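Local coordinates for protein design construct XXA_GVDQ (Synthetic construct, PDB 6NZ1) that is a computationally designed, mostly helical homotrimer, one of a set of closely related sequences made to adopt two divergent folds, at residues R15-I19 against E34-I39. Numbering follows the deposited sequence.
Sequences RLREI and EAIRAI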
ATOM      1  N   ARG B  15     -14.918  13.583   4.017  1.00 30.65           N
ATOM      2  CA  ARG B  15     -15.217  14.862   3.386  1.00 31.06           C
ATOM      3  C   ARG B  15     -15.791  14.666   1.985  1.00 33.08           C
ATOM      4  O   ARG B  15     -16.685  15.406   1.557  1.00 32.77           O
ATOM      5  CB  ARG B  15     -13.947  15.712   3.328  1.00 31.77           C
ATOM      6  CG  ARG B  15     -13.784  16.709   4.464  1.00 31.23           C
ATOM      7  CD  ARG B  15     -12.608  17.648   4.216  1.00 31.58           C
ATOM      8  NE  ARG B  15     -11.328  16.969   4.386  1.00 33.48           N
ATOM      9  CZ  ARG B  15     -10.477  17.240   5.360  1.00 32.04           C
ATOM     10  NH1 ARG B  15     -10.772  18.187   6.234  1.00 32.35           N
ATOM     11  NH2 ARG B  15      -9.335  16.574   5.456  1.00 32.77           N
ATOM     12  N   LEU B  16     -15.275  13.688   1.246  1.00 27.53           N
ATOM     13  CA  LEU B  16     -15.772  13.431  -0.097  1.00 26.92           C
ATOM     14  C   LEU B  16     -17.176  12.864  -0.067  1.00 25.19           C
ATOM     15  O   LEU B  16     -18.008  13.204  -0.906  1.00 26.87           O
ATOM     16  CB  LEU B  16     -14.843  12.462  -0.813  1.00 30.81           C
ATOM     17  CG  LEU B  16     -15.084  12.237  -2.300  1.00 31.80           C
ATOM     18  CD1 LEU B  16     -14.983  13.587  -3.016  1.00 31.51           C
ATOM     19  CD2 LEU B  16     -14.132  11.226  -2.915  1.00 29.55           C
ATOM     20  N   ARG B  17     -17.452  11.968   0.866  1.00 27.33           N
ATOM     21  CA  ARG B  17     -18.816  11.488   1.012  1.00 28.77           C
ATOM     22  C   ARG B  17     -19.766  12.624   1.369  1.00 27.35           C
ATOM     23  O   ARG B  17     -20.904  12.667   0.891  1.00 28.52           O
ATOM     24  CB  ARG B  17     -18.848  10.400   2.067  1.00 27.90           C
ATOM     25  CG  ARG B  17     -18.053   9.173   1.668  1.00 29.31           C
ATOM     26  CD  ARG B  17     -18.468   8.028   2.551  1.00 33.74           C
ATOM     27  NE  ARG B  17     -17.719   6.783   2.396  1.00 34.58           N
ATOM     28  CZ  ARG B  17     -18.103   5.769   1.628  1.00 37.57           C
ATOM     29  NH1 ARG B  17     -19.212   5.861   0.911  1.00 39.17           N
ATOM     30  NH2 ARG B  17     -17.382   4.660   1.571  1.00 37.71           N
ATOM     31  N   GLU B  18     -19.325  13.551   2.210  1.00 27.91           N
ATOM     32  CA  GLU B  18     -20.158  14.704   2.515  1.00 29.22           C
ATOM     33  C   GLU B  18     -20.495  15.478   1.246  1.00 31.41           C
ATOM     34  O   GLU B  18     -21.663  15.776   0.973  1.00 29.70           O
ATOM     35  CB  GLU B  18     -19.452  15.589   3.539  1.00 30.38           C
ATOM     36  N   ILE B  19     -19.483  15.784   0.441  1.00 28.99           N
ATOM     37  CA  ILE B  19     -19.729  16.510  -0.795  1.00 29.24           C
ATOM     38  C   ILE B  19     -20.669  15.727  -1.690  1.00 29.88           C
ATOM     39  O   ILE B  19     -21.523  16.299  -2.373  1.00 32.42           O
ATOM     40  CB  ILE B  19     -18.401  16.801  -1.506  1.00 28.62           C
ATOM     41  CG1 ILE B  19     -17.677  17.949  -0.813  1.00 28.84           C
ATOM     42  CG2 ILE B  19     -18.644  17.111  -2.950  1.00 27.18           C
ATOM     43  CD1 ILE B  19     -16.193  18.006  -1.112  1.00 30.34           C
ATOM     44  N   GLU B  34     -16.235  21.017  -7.089  1.00 37.62           N
ATOM     45  CA  GLU B  34     -15.783  20.850  -5.717  1.00 35.33           C
ATOM     46  C   GLU B  34     -15.568  19.380  -5.409  1.00 34.24           C
ATOM     47  O   GLU B  34     -14.597  19.012  -4.740  1.00 31.71           O
ATOM     48  CB  GLU B  34     -16.784  21.484  -4.747  1.00 39.43           C
ATOM     49  CG  GLU B  34     -16.410  22.930  -4.380  1.00 42.57           C
ATOM     50  CD  GLU B  34     -17.545  23.728  -3.761  1.00 43.27           C
ATOM     51  OE1 GLU B  34     -18.543  23.109  -3.355  1.00 43.62           O
ATOM     52  OE2 GLU B  34     -17.431  24.971  -3.667  1.00 43.34           O
ATOM     53  N   ALA B  35     -16.435  18.514  -5.923  1.00 27.73           N
ATOM     54  CA  ALA B  35     -16.210  17.091  -5.736  1.00 23.87           C
ATOM     55  C   ALA B  35     -14.916  16.660  -6.404  1.00 23.03           C
ATOM     56  O   ALA B  35     -14.154  15.865  -5.848  1.00 22.91           O
ATOM     57  CB  ALA B  35     -17.390  16.295  -6.279  1.00 20.28           C
ATOM     58  N   ILE B  36     -14.643  17.170  -7.598  1.00 24.06           N
ATOM     59  CA  ILE B  36     -13.413  16.787  -8.271  1.00 25.36           C
ATOM     60  C   ILE B  36     -12.212  17.304  -7.502  1.00 26.43           C
ATOM     61  O   ILE B  36     -11.230  16.582  -7.307  1.00 24.61           O
ATOM     62  CB  ILE B  36     -13.444  17.286  -9.722  1.00 25.63           C
ATOM     63  CG1 ILE B  36     -14.599  16.574 -10.421  1.00 25.79           C
ATOM     64  CG2 ILE B  36     -12.131  17.025 -10.395  1.00 21.73           C
ATOM     65  CD1 ILE B  36     -14.604  16.658 -11.896  1.00 27.57           C
ATOM     66  N   ARG B  37     -12.269  18.555  -7.047  1.00 28.64           N
ATOM     67  CA  ARG B  37     -11.219  19.087  -6.187  1.00 32.93           C
ATOM     68  C   ARG B  37     -10.957  18.147  -5.022  1.00 34.15           C
ATOM     69  O   ARG B  37      -9.809  17.815  -4.714  1.00 31.60           O
ATOM     70  CB  ARG B  37     -11.632  20.470  -5.681  1.00 37.30           C
ATOM     71  CG  ARG B  37     -10.698  21.108  -4.660  1.00 38.57           C
ATOM     72  CD  ARG B  37      -9.715  22.071  -5.332  1.00 39.26           C
ATOM     73  NE  ARG B  37      -8.886  22.779  -4.365  1.00 39.65           N
ATOM     74  CZ  ARG B  37      -7.863  23.570  -4.682  1.00 40.56           C
ATOM     75  NH1 ARG B  37      -7.524  23.754  -5.954  1.00 38.32           N
ATOM     76  NH2 ARG B  37      -7.164  24.165  -3.721  1.00 41.03           N
ATOM     77  N   ALA B  38     -12.025  17.707  -4.364  1.00 31.96           N
ATOM     78  CA  ALA B  38     -11.884  16.813  -3.228  1.00 29.27           C
ATOM     79  C   ALA B  38     -11.286  15.482  -3.647  1.00 26.47           C
ATOM     80  O   ALA B  38     -10.461  14.908  -2.935  1.00 28.05           O
ATOM     81  CB  ALA B  38     -13.245  16.605  -2.579  1.00 26.48           C
ATOM     82  N   ILE B  39     -11.712  14.956  -4.783  1.00 26.26           N
ATOM     83  CA  ILE B  39     -11.168  13.687  -5.220  1.00 23.16           C
ATOM     84  C   ILE B  39      -9.667  13.792  -5.382  1.00 23.30           C
ATOM     85  O   ILE B  39      -8.923  12.883  -5.002  1.00 24.19           O
ATOM     86  CB  ILE B  39     -11.845  13.241  -6.516  1.00 23.59           C
ATOM     87  CG1 ILE B  39     -13.209  12.659  -6.174  1.00 24.06           C
ATOM     88  CG2 ILE B  39     -10.970  12.245  -7.207  1.00 22.97           C
ATOM     89  CD1 ILE B  39     -14.127  12.496  -7.369  1.00 25.58           C
TER
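Here the short helix 6-25 folds back on the long helix 29-73 as an antiparallel helical hairpin, part of each subunit of the designed helical homotrimer; the segment axes run at 167° and approach to 9.6 Å. At the exposed margin, E34 keeps its carboxylate away from the apolar seam and offers mainly backbone, its O lying 4.1 Å from I19 CD1. A35 follows with a methyl small enough to lie against I19, A35 CB being 3.6 Å from I19 CG2, so the CA atoms of I19 and A35 come within 6.1 Å. I36 points away, packing on A35 of the second subunit, and R37 forms a salt bridge with E24 of that subunit. A38 fits its methyl between L16 and I19, its CB 3.6 Å from I19 CD1, where a larger side chain would push the helices apart. I39, large and buried, touches L16 CD2 with CG1 at 3.7 Å and also packs on I39 of both other subunits, tying hairpin to trimer core. The tightest apolar touch is L16 CD1 to A38 CB, 3.5 Å.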